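Local atomic coordinates of pectate lyase (Bacillus subtilis, PDB entry 5AMV), a protein that cleaves polygalacturonate, the backbone of pectin, by calcium-dependent elimination, leaving oligosaccharides with unsaturated galacturonosyl groups at their non-reducing ends. Residues A[12-17]-A[285-290]; A[33-36]-A[40-43]; A[65-68]-A[72-75]; A[206-211]-A[218-223]. All coordinates share one frame; numbering follows the deposited sequence.

Interaction 1: A[12-17]-A[285-290]; sequences DGWGAY and FGQVHV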
loop_
_atom_site.group_PDB
_atom_site.type_symbol
_atom_site.label_atom_id
_atom_site.label_comp_id
_atom_site.label_asym_id
_atom_site.label_seq_id
_atom_site.Cartn_x
_atom_site.Cartn_y
_atom_site.Cartn_z
ATOM N N ASP A 12 -6.042 -12.909 15.147
ATOM C CA ASP A 12 -5.309 -12.683 13.888
ATOM C C ASP A 12 -4.781 -11.252 13.727
ATOM O O ASP A 12 -5.293 -10.444 12.913
ATOM C CB ASP A 12 -6.154 -13.143 12.694
ATOM C CG ASP A 12 -5.348 -13.252 11.411
ATOM O OD1 ASP A 12 -4.104 -13.002 11.405
ATOM O OD2 ASP A 12 -5.974 -13.605 10.390
ATOM N N GLY A 13 -3.756 -10.941 14.524
ATOM C CA GLY A 13 -3.045 -9.671 14.401
ATOM C C GLY A 13 -3.752 -8.468 15.010
ATOM O O GLY A 13 -4.828 -8.573 15.616
ATOM N N TRP A 14 -3.131 -7.298 14.837
ATOM C CA TRP A 14 -3.609 -6.084 15.438
ATOM C C TRP A 14 -5.050 -5.726 14.996
ATOM O O TRP A 14 -5.781 -5.059 15.726
ATOM C CB TRP A 14 -2.671 -4.958 15.100
ATOM C CG TRP A 14 -1.493 -4.745 16.078
ATOM C CD1 TRP A 14 -0.178 -4.624 15.739
ATOM C CD2 TRP A 14 -1.560 -4.549 17.512
ATOM N NE1 TRP A 14 0.595 -4.375 16.865
ATOM C CE2 TRP A 14 -0.226 -4.334 17.967
ATOM C CE3 TRP A 14 -2.610 -4.563 18.457
ATOM C CZ2 TRP A 14 0.088 -4.096 19.333
ATOM C CZ3 TRP A 14 -2.303 -4.300 19.815
ATOM C CH2 TRP A 14 -0.953 -4.095 20.230
ATOM N N GLY A 15 -5.464 -6.154 13.795
ATOM C CA GLY A 15 -6.866 -5.902 13.387
ATOM C C GLY A 15 -7.894 -6.531 14.322
ATOM O O GLY A 15 -9.049 -6.079 14.357
ATOM N N ALA A 16 -7.496 -7.575 15.064
ATOM C CA ALA A 16 -8.432 -8.258 15.971
ATOM C C ALA A 16 -8.539 -7.592 17.359
ATOM O O ALA A 16 -9.334 -8.047 18.199
ATOM C CB ALA A 16 -8.022 -9.715 16.128
ATOM N N TYR A 17 -7.776 -6.520 17.586
ATOM C CA TYR A 17 -7.825 -5.815 18.876
ATOM C C TYR A 17 -9.210 -5.226 19.173
ATOM O O TYR A 17 -9.946 -4.841 18.259
ATOM C CB TYR A 17 -6.754 -4.707 18.936
ATOM C CG TYR A 17 -6.602 -4.141 20.337
ATOM C CD1 TYR A 17 -5.849 -4.818 21.299
ATOM C CD2 TYR A 17 -7.223 -2.938 20.682
ATOM C CE1 TYR A 17 -5.719 -4.298 22.597
ATOM C CE2 TYR A 17 -7.098 -2.400 21.960
ATOM C CZ TYR A 17 -6.356 -3.096 22.907
ATOM O OH TYR A 17 -6.241 -2.538 24.169
ATOM N N PHE A 285 7.154 5.263 13.884
ATOM C CA PHE A 285 6.331 5.213 15.123
ATOM C C PHE A 285 5.684 3.907 15.514
ATOM O O PHE A 285 5.659 3.557 16.693
ATOM C CB PHE A 285 5.260 6.328 15.148
ATOM C CG PHE A 285 5.856 7.723 15.122
ATOM C CD1 PHE A 285 6.525 8.226 16.249
ATOM C CD2 PHE A 285 5.804 8.499 13.962
ATOM C CE1 PHE A 285 7.121 9.515 16.214
ATOM C CE2 PHE A 285 6.402 9.795 13.907
ATOM C CZ PHE A 285 7.064 10.296 15.066
ATOM N N GLY A 286 5.139 3.168 14.551
ATOM C CA GLY A 286 4.256 2.094 14.905
ATOM C C GLY A 286 4.867 0.816 15.426
ATOM O O GLY A 286 6.016 0.456 15.117
ATOM N N GLN A 287 4.058 0.128 16.223
ATOM C CA GLN A 287 4.344 -1.233 16.674
ATOM C C GLN A 287 3.832 -2.168 15.595
ATOM O O GLN A 287 2.638 -2.507 15.566
ATOM C CB GLN A 287 3.623 -1.481 18.006
ATOM C CG GLN A 287 4.247 -0.676 19.166
ATOM C CD GLN A 287 3.420 -0.805 20.451
ATOM O OE1 GLN A 287 2.584 -1.707 20.585
ATOM N NE2 GLN A 287 3.711 0.069 21.439
ATOM N N VAL A 288 4.763 -2.572 14.704
ATOM C CA VAL A 288 4.376 -3.308 13.496
ATOM C C VAL A 288 4.948 -4.704 13.603
ATOM O O VAL A 288 6.166 -4.880 13.686
ATOM C CB VAL A 288 4.861 -2.579 12.245
ATOM C CG1 VAL A 288 4.448 -3.363 10.977
ATOM C CG2 VAL A 288 4.323 -1.153 12.220
ATOM N N HIS A 289 4.058 -5.699 13.637
ATOM C CA HIS A 289 4.477 -7.095 13.730
ATOM C C HIS A 289 4.592 -7.642 12.306
ATOM O O HIS A 289 3.607 -7.681 11.602
ATOM C CB HIS A 289 3.437 -7.911 14.513
ATOM C CG HIS A 289 3.881 -9.303 14.838
ATOM N ND1 HIS A 289 3.007 -10.254 15.304
ATOM C CD2 HIS A 289 5.103 -9.902 14.801
ATOM C CE1 HIS A 289 3.663 -11.383 15.535
ATOM N NE2 HIS A 289 4.941 -11.188 15.264
ATOM N N VAL A 290 5.776 -8.082 11.915
ATOM C CA VAL A 290 6.085 -8.524 10.562
ATOM C C VAL A 290 6.528 -9.985 10.636
ATOM O O VAL A 290 7.624 -10.281 11.119
ATOM C CB VAL A 290 7.188 -7.614 9.998
ATOM C CG1 VAL A 290 7.694 -8.103 8.580
ATOM C CG2 VAL A 290 6.710 -6.136 10.000
#

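Interaction 2: A[33-36]-A[40-43]; sequences YTVS and QLVS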
loop_
_atom_site.group_PDB
_atom_site.type_symbol
_atom_site.label_atom_id
_atom_site.label_comp_id
_atom_site.label_asym_id
_atom_site.label_seq_id
_atom_site.Cartn_x
_atom_site.Cartn_y
_atom_site.Cartn_z
ATOM N N TYR A 33 -24.397 -6.494 -2.248
ATOM C CA TYR A 33 -24.346 -5.940 -3.595
ATOM C C TYR A 33 -23.342 -6.666 -4.465
ATOM O O TYR A 33 -22.300 -7.108 -3.973
ATOM C CB TYR A 33 -23.947 -4.458 -3.571
ATOM C CG TYR A 33 -24.811 -3.586 -2.701
ATOM C CD1 TYR A 33 -24.512 -3.408 -1.347
ATOM C CD2 TYR A 33 -25.918 -2.928 -3.230
ATOM C CE1 TYR A 33 -25.316 -2.571 -0.538
ATOM C CE2 TYR A 33 -26.728 -2.111 -2.429
ATOM C CZ TYR A 33 -26.432 -1.945 -1.084
ATOM O OH TYR A 33 -27.253 -1.144 -0.301
ATOM N N THR A 34 -23.647 -6.781 -5.745
ATOM C CA THR A 34 -22.691 -7.281 -6.738
ATOM C C THR A 34 -22.457 -6.154 -7.733
ATOM O O THR A 34 -23.408 -5.569 -8.294
ATOM C CB THR A 34 -23.179 -8.543 -7.434
ATOM O OG1 THR A 34 -23.298 -9.556 -6.440
ATOM C CG2 THR A 34 -22.148 -9.081 -8.493
ATOM N N VAL A 35 -21.194 -5.792 -7.878
ATOM C CA VAL A 35 -20.860 -4.625 -8.717
ATOM C C VAL A 35 -19.835 -4.996 -9.772
ATOM O O VAL A 35 -18.865 -5.696 -9.471
ATOM C CB VAL A 35 -20.371 -3.448 -7.833
ATOM C CG1 VAL A 35 -21.412 -3.070 -6.767
ATOM C CG2 VAL A 35 -19.008 -3.735 -7.189
ATOM N N SER A 36 -20.036 -4.490 -11.000
ATOM C CA SER A 36 -19.144 -4.816 -12.113
ATOM C C SER A 36 -18.627 -3.605 -12.864
ATOM O O SER A 36 -17.993 -3.753 -13.911
ATOM C CB SER A 36 -19.828 -5.781 -13.093
ATOM O OG SER A 36 -20.938 -5.142 -13.697
ATOM N N GLN A 40 -21.761 1.175 -10.351
ATOM C CA GLN A 40 -22.294 0.220 -9.380
ATOM C C GLN A 40 -21.512 0.246 -8.070
ATOM O O GLN A 40 -22.112 0.153 -6.983
ATOM C CB GLN A 40 -22.376 -1.191 -9.949
ATOM C CG GLN A 40 -23.358 -1.296 -11.120
ATOM C CD GLN A 40 -23.492 -2.702 -11.670
ATOM O OE1 GLN A 40 -22.677 -3.584 -11.408
ATOM N NE2 GLN A 40 -24.543 -2.913 -12.480
ATOM N N LEU A 41 -20.182 0.341 -8.169
ATOM C CA LEU A 41 -19.374 0.410 -6.956
ATOM C C LEU A 41 -19.676 1.665 -6.132
ATOM O O LEU A 41 -19.909 1.564 -4.935
ATOM C CB LEU A 41 -17.880 0.259 -7.304
ATOM C CG LEU A 41 -16.928 0.484 -6.117
ATOM C CD1 LEU A 41 -17.113 -0.678 -5.085
ATOM C CD2 LEU A 41 -15.501 0.541 -6.603
ATOM N N VAL A 42 -19.708 2.841 -6.771
ATOM C CA VAL A 42 -20.012 4.115 -6.128
ATOM C C VAL A 42 -21.417 4.052 -5.448
ATOM O O VAL A 42 -21.606 4.446 -4.257
ATOM C CB VAL A 42 -19.872 5.246 -7.188
ATOM C CG1 VAL A 42 -20.570 6.559 -6.728
ATOM C CG2 VAL A 42 -18.373 5.455 -7.534
ATOM N N SER A 43 -22.394 3.530 -6.193
ATOM C CA SER A 43 -23.740 3.295 -5.665
ATOM C C SER A 43 -23.764 2.426 -4.398
ATOM O O SER A 43 -24.405 2.790 -3.385
ATOM C CB SER A 43 -24.596 2.644 -6.746
ATOM O OG SER A 43 -24.781 3.540 -7.824
HETATM O O HOH W 1 -27.276 1.379 -2.496
HETATM O O HOH W 2 -22.940 -6.536 -11.210
#

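Interaction 3: A[65-68]-A[72-75]; sequences NVDD and PLGL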
loop_
_atom_site.group_PDB
_atom_site.type_symbol
_atom_site.label_atom_id
_atom_site.label_comp_id
_atom_site.label_asym_id
_atom_site.label_seq_id
_atom_site.Cartn_x
_atom_site.Cartn_y
_atom_site.Cartn_z
ATOM N N ASN A 65 -10.946 4.638 -14.176
ATOM C CA ASN A 65 -10.752 5.818 -15.077
ATOM C C ASN A 65 -11.823 5.805 -16.170
ATOM O O ASN A 65 -11.528 5.626 -17.344
ATOM C CB ASN A 65 -9.358 5.773 -15.674
ATOM C CG ASN A 65 -8.310 6.275 -14.679
ATOM O OD1 ASN A 65 -8.285 7.466 -14.361
ATOM N ND2 ASN A 65 -7.425 5.373 -14.209
ATOM N N VAL A 66 -13.066 6.013 -15.748
ATOM C CA VAL A 66 -14.219 6.021 -16.686
ATOM C C VAL A 66 -15.189 7.101 -16.297
ATOM O O VAL A 66 -15.242 7.546 -15.113
ATOM C CB VAL A 66 -14.937 4.654 -16.760
ATOM C CG1 VAL A 66 -14.013 3.555 -17.326
ATOM C CG2 VAL A 66 -15.452 4.236 -15.422
ATOM N N ASP A 67 -15.973 7.536 -17.282
ATOM C CA ASP A 67 -16.965 8.564 -17.003
ATOM C C ASP A 67 -18.323 7.983 -16.544
ATOM O O ASP A 67 -18.443 6.790 -16.236
ATOM C CB ASP A 67 -17.064 9.522 -18.205
ATOM C CG ASP A 67 -17.689 8.877 -19.446
ATOM O OD1 ASP A 67 -18.358 7.821 -19.367
ATOM O OD2 ASP A 67 -17.474 9.449 -20.548
ATOM N N ASP A 68 -19.322 8.841 -16.432
ATOM C CA ASP A 68 -20.626 8.385 -15.930
ATOM C C ASP A 68 -21.290 7.388 -16.854
ATOM O O ASP A 68 -22.187 6.667 -16.442
ATOM C CB ASP A 68 -21.548 9.590 -15.650
ATOM C CG ASP A 68 -21.150 10.329 -14.397
ATOM O OD1 ASP A 68 -20.176 9.912 -13.722
ATOM O OD2 ASP A 68 -21.833 11.319 -14.074
ATOM N N PRO A 72 -13.966 5.075 -21.208
ATOM C CA PRO A 72 -12.609 5.407 -20.744
ATOM C C PRO A 72 -12.260 6.894 -20.777
ATOM O O PRO A 72 -12.676 7.650 -21.680
ATOM C CB PRO A 72 -11.703 4.687 -21.736
ATOM C CG PRO A 72 -12.568 3.604 -22.344
ATOM C CD PRO A 72 -13.984 3.937 -22.159
ATOM N N LEU A 73 -11.491 7.314 -19.760
ATOM C CA LEU A 73 -10.965 8.673 -19.664
ATOM C C LEU A 73 -9.456 8.518 -19.638
ATOM O O LEU A 73 -8.925 7.697 -18.846
ATOM C CB LEU A 73 -11.383 9.330 -18.332
ATOM C CG LEU A 73 -12.894 9.530 -18.221
ATOM C CD1 LEU A 73 -13.291 9.934 -16.840
ATOM C CD2 LEU A 73 -13.417 10.612 -19.211
ATOM N N GLY A 74 -8.803 9.303 -20.494
ATOM C CA GLY A 74 -7.324 9.377 -20.617
ATOM C C GLY A 74 -6.834 10.752 -20.173
ATOM O O GLY A 74 -7.592 11.584 -19.665
ATOM N N LEU A 75 -5.554 11.015 -20.390
ATOM C CA LEU A 75 -4.934 12.239 -19.891
ATOM C C LEU A 75 -5.689 13.477 -20.362
ATOM O O LEU A 75 -5.934 14.377 -19.577
ATOM C CB LEU A 75 -3.467 12.270 -20.305
ATOM C CG LEU A 75 -2.583 13.418 -19.781
ATOM C CD1 LEU A 75 -1.108 12.925 -19.738
ATOM C CD2 LEU A 75 -2.694 14.666 -20.670
HETATM O O HOH W 3 -14.996 9.237 -22.160
#

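Interaction 4: A[206-211]-A[218-223]; sequences RPDSTS and KYQHHD. With CA (calcium ion), chain C.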
loop_
_atom_site.group_PDB
_atom_site.type_symbol
_atom_site.label_atom_id
_atom_site.label_comp_id
_atom_site.label_asym_id
_atom_site.label_seq_id
_atom_site.Cartn_x
_atom_site.Cartn_y
_atom_site.Cartn_z
ATOM N N ARG A 206 1.659 -0.719 -17.021
ATOM C CA ARG A 206 2.404 0.545 -17.031
ATOM C C ARG A 206 3.560 0.536 -16.007
ATOM O O ARG A 206 3.606 1.352 -15.064
ATOM C CB ARG A 206 1.455 1.743 -16.842
ATOM C CG ARG A 206 0.598 1.953 -18.116
ATOM C CD ARG A 206 -0.164 3.274 -18.132
ATOM N NE ARG A 206 -1.342 3.287 -17.240
ATOM C CZ ARG A 206 -2.306 4.216 -17.313
ATOM N NH1 ARG A 206 -2.202 5.204 -18.197
ATOM N NH2 ARG A 206 -3.367 4.197 -16.505
ATOM N N PRO A 207 4.507 -0.414 -16.178
ATOM C CA PRO A 207 5.640 -0.427 -15.256
ATOM C C PRO A 207 6.453 0.873 -15.307
ATOM O O PRO A 207 6.524 1.563 -16.361
ATOM C CB PRO A 207 6.467 -1.639 -15.721
ATOM C CG PRO A 207 6.126 -1.765 -17.239
ATOM C CD PRO A 207 4.662 -1.356 -17.319
ATOM N N ASP A 208 7.077 1.206 -14.182
ATOM C CA ASP A 208 7.827 2.440 -14.031
ATOM C C ASP A 208 9.009 2.607 -14.978
ATOM O O ASP A 208 9.435 3.741 -15.239
ATOM C CB ASP A 208 8.356 2.560 -12.605
ATOM C CG ASP A 208 7.270 2.765 -11.592
ATOM O OD1 ASP A 208 6.114 2.975 -12.004
ATOM O OD2 ASP A 208 7.585 2.718 -10.383
ATOM N N SER A 209 9.533 1.477 -15.472
ATOM C CA SER A 209 10.704 1.479 -16.366
ATOM C C SER A 209 10.499 2.359 -17.594
ATOM O O SER A 209 11.465 2.869 -18.152
ATOM C CB SER A 209 11.034 0.047 -16.802
ATOM O OG SER A 209 9.926 -0.528 -17.472
ATOM N N THR A 210 9.240 2.551 -17.987
ATOM C CA THR A 210 8.913 3.322 -19.199
ATOM C C THR A 210 8.802 4.825 -18.957
ATOM O O THR A 210 8.559 5.579 -19.915
ATOM C CB THR A 210 7.589 2.848 -19.823
ATOM O OG1 THR A 210 6.521 3.022 -18.891
ATOM C CG2 THR A 210 7.662 1.338 -20.219
ATOM N N SER A 211 8.948 5.262 -17.705
ATOM C CA SER A 211 8.821 6.686 -17.367
ATOM C C SER A 211 10.115 7.467 -17.652
ATOM O O SER A 211 11.220 6.988 -17.352
ATOM C CB SER A 211 8.378 6.846 -15.901
ATOM O OG SER A 211 7.076 6.293 -15.725
ATOM N N LYS A 218 13.085 10.443 -11.927
ATOM C CA LYS A 218 12.012 9.587 -12.471
ATOM C C LYS A 218 10.702 10.345 -12.427
ATOM O O LYS A 218 10.335 10.820 -11.360
ATOM C CB LYS A 218 11.853 8.310 -11.611
ATOM C CG LYS A 218 10.904 7.238 -12.206
ATOM C CD LYS A 218 10.333 6.265 -11.132
ATOM C CE LYS A 218 11.057 4.902 -11.008
ATOM N NZ LYS A 218 10.334 3.849 -10.106
ATOM N N TYR A 219 10.002 10.405 -13.547
ATOM C CA TYR A 219 8.666 11.007 -13.591
ATOM C C TYR A 219 7.675 9.934 -13.096
ATOM O O TYR A 219 7.094 9.188 -13.890
ATOM C CB TYR A 219 8.400 11.467 -14.986
ATOM C CG TYR A 219 7.143 12.304 -15.175
ATOM C CD1 TYR A 219 6.952 13.476 -14.435
ATOM C CD2 TYR A 219 6.232 11.976 -16.184
ATOM C CE1 TYR A 219 5.810 14.277 -14.648
ATOM C CE2 TYR A 219 5.105 12.746 -16.413
ATOM C CZ TYR A 219 4.890 13.884 -15.647
ATOM O OH TYR A 219 3.766 14.623 -15.923
ATOM N N GLN A 220 7.498 9.925 -11.777
ATOM C CA GLN A 220 6.811 8.834 -11.090
ATOM C C GLN A 220 5.288 8.965 -11.133
ATOM O O GLN A 220 4.738 9.915 -10.601
ATOM C CB GLN A 220 7.305 8.730 -9.653
ATOM C CG GLN A 220 6.646 7.616 -8.851
ATOM C CD GLN A 220 6.876 6.214 -9.446
ATOM O OE1 GLN A 220 6.018 5.634 -10.100
ATOM N NE2 GLN A 220 8.063 5.684 -9.214
ATOM N N HIS A 221 4.629 7.975 -11.750
ATOM C CA HIS A 221 3.158 7.959 -11.873
ATOM C C HIS A 221 2.458 7.167 -10.783
ATOM O O HIS A 221 1.222 7.219 -10.676
ATOM C CB HIS A 221 2.749 7.368 -13.225
ATOM C CG HIS A 221 3.200 8.183 -14.389
ATOM N ND1 HIS A 221 2.556 9.343 -14.761
ATOM C CD2 HIS A 221 4.219 8.012 -15.276
ATOM C CE1 HIS A 221 3.165 9.868 -15.812
ATOM N NE2 HIS A 221 4.185 9.083 -16.145
ATOM N N HIS A 222 3.213 6.351 -10.046
ATOM C CA HIS A 222 2.617 5.597 -8.931
ATOM C C HIS A 222 3.113 6.058 -7.593
ATOM O O HIS A 222 4.214 6.616 -7.487
ATOM C CB HIS A 222 3.034 4.121 -9.056
ATOM C CG HIS A 222 2.583 3.495 -10.327
ATOM N ND1 HIS A 222 3.460 3.088 -11.304
ATOM C CD2 HIS A 222 1.343 3.239 -10.802
ATOM C CE1 HIS A 222 2.781 2.588 -12.322
ATOM N NE2 HIS A 222 1.497 2.652 -12.034
ATOM N N ASP A 223 2.352 5.766 -6.553
ATOM C CA ASP A 223 2.774 5.968 -5.180
ATOM C C ASP A 223 2.847 4.602 -4.460
ATOM O O ASP A 223 3.562 3.706 -4.866
ATOM C CB ASP A 223 1.784 6.923 -4.503
ATOM C CG ASP A 223 2.406 7.677 -3.327
ATOM O OD1 ASP A 223 3.536 8.188 -3.464
ATOM O OD2 ASP A 223 1.755 7.767 -2.268
HETATM CA CA CA C . 0.478 6.927 -0.400
HETATM O O HOH W 4 5.848 5.654 -13.189
HETATM O O HOH W 5 2.456 7.707 0.588
HETATM O O HOH W 6 -0.331 7.434 1.715
HETATM O O HOH W 7 -0.735 8.699 -1.340
#

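Interaction 1: A[12-17]-A[285-290]
The indole of Trp-14 and the side-chain amide of Gln-287 are the two flat groups that meet here, their planes 42° apart, so they neither stack nor stand square to each other. At the edge of the indole, in its plane, lies CD1 of Tyr-17, while the ring of Trp-371 from another loop meets it at a shallow angle. The backbone carbonyl of Gln-287 approaches the indole obliquely. Trp-14 NE1 reaches Gln-287 O at 3.1 Å, but the N-H points well off the oxygen (121° at the hydrogen), and the bond is weak. The neighbouring ring carbon Trp-14 CD1 is 3.5 Å from the same Gln-287 O, which thus sits beside the pyrrole part of the indole. Farther along, Trp-14 CZ2 comes within 3.7 Å of Gln-287 OE1, so the benzene part of the indole meets the amide oxygen at a slant. Gln-287 gets there with CG beside its backbone N (chi1 -70°) and the chain extended beyond it. In the right-handed parallel beta-helix of polysaccharide lyase family 1, Gln-287 lies on strand 287-296, which runs between strands 266-274 and 317-326. Segment 12-17 belongs to the N-terminal loop, which runs along the outside of this stack, and its short 3-10 turn offers the indole to the rungs. The same loop is tied down by Trp-14 N to Thr-267 OG1 and by Asp-12 OD1 to His-269 NE2, both on strand 266-274. Lys-265 touches both the indole and the Gln-287 side chain.

Interaction 2: A[33-36]-A[40-43]
Val-35 and Gln-40 make the tight half of this contact, where the end of a strand is pressed against the first turn of a helix. Val-35 CB lies 3.7 Å from Gln-40 CB, and the methyl Val-35 CG1 rests on the helix backbone, 3.3 Å from Gln-40 O. The other methyl turns to the next helix residue, with Val-35 CG2 4.2 Å from Leu-41 CB and as far from its CD1. Val-35's first torsion (chi1 -56°) sets CG1 beside the valine's own backbone N and CG2 between that N and the carbonyl carbon, which lets the two methyls straddle consecutive helix residues. Strand 32-35 runs parallel to strand 54-58, and helix 38-45 follows it directly in the chain; in pectate lyases such an N-terminal helix covers the end of the parallel beta-helix. Ala-44 of the helix and Ile-56 of strand 54-58 add to the apolar packing round Val-35. On the outer side the contact turns polar and wetter. The extended Gln-40 chain reaches back to the strand end, and its OE1 takes the Ser-36 N-H at 2.8 Å, with 151° at the hydrogen and the donor tilted 18° from the carbonyl plane. One water also donates to Gln-40 OE1 (3.0 Å) and weakly to Thr-34 O. A second water spans the gap between Tyr-33 OH and Ser-43 O by two weak bonds of 3.3 Å each, while that hydroxyl bonds directly to Asn-31 OD1.

Interaction 3: A[65-68]-A[72-75]
A single beta bridge between Val-66 and Pro-72, whose CA atoms are 4.4 Å apart, closes the loop that leads from strand 61-63 to helix 75-78. Its backbone bond runs from Leu-73 N to Asn-65 O at 2.9 Å, with 157° at the hydrogen. Pro-72 adds a CA-H...O contact to that oxygen, with Pro-72 CA 3.6 Å from Asn-65 O. Leu-73 supplies the apolar side: its CD1 lies over the Val-66 to Asp-67 peptide, 3.5 Å from Val-66 C, and its CD2 packs 3.9 Å from Asp-67 CB. Setting CG beside the leucine's backbone N (chi1 -65°) is what brings both methyls across to the opposite segment. The Asp-67 carboxylate has two tasks. OD1 accepts from Asn-69 N and Lys-71 N within the turn, and OD2 takes a water at 3.0 Å that also donates to Pro-72 O, linking the two segments again. Gly-74 is at the N-cap position of helix 75-78, from which Tyr-78 OH reaches Asn-65 OD1. Helix 105-121 also packs here: Gln-117 NE2 bonds to that same OD1, while Arg-120 touches Leu-73, bonds to Val-66 O and makes a salt bridge with Asp-68.

Interaction 4: A[206-211]-A[218-223]
Segment 206-211 forms a short 3-10 turn at 208-210 that faces the irregular segment 218-223, nearest where Ser-211 CA and Tyr-219 CA are 5.7 Å apart, at an inverse gamma turn centred on Tyr-219. The Asp-208 carboxylate is buried between the two. Its OD1 receives His-222 ND1 at 2.7 Å on the syn lone pair, with the oxygen only 2° out of the imidazole plane. Carboxylate and ring are nearly coplanar. His-222 NE2 is bound by Asp-161 OD1, so an acidic group at each ring nitrogen fixes the ring's rotation. The other oxygen, Asp-208 OD2, is met from its anti side by Lys-218 NZ at 3.0 Å, a salt bridge tilted 33° from the carboxylate plane; the lysine bends at chi3 to arrive there and also pairs with Asp-246. Arg-206 O lies at the edge of the His-222 ring, 3.1 Å from its CE1. Ser-211 CB packs 3.3 Å from Tyr-219 O. A water accepts from His-221 N at 3.0 Å and also bonds to Ser-211 OG. This polar network lies in a loop of the parallel beta-helix that leads to the metal site of the pectate lyase: Asp-223 OD2 binds the calcium ion at 2.4 Å, together with Asp-184, Asp-227 and three waters.

How the interactions relate
Interaction 4 is the buried contact and the one that reaches the calcium site, and charged and polar groups dominate it. Interaction 1 lies at the surface on the opposite side of the chain's centre, where an aromatic ring rests an N-terminal loop against a rung of the beta-helix. Interactions 2 and 3 are partly buried and share a side, their centres about 17 Å apart; each closes a short local connection, one by aliphatic packing of strand on helix, the other by a backbone bridge. Interactions 1 and 2 both use strands of the stacked coils. Interaction 3 comes within about 5 Å of interaction 4 at the nearest atoms without touching it.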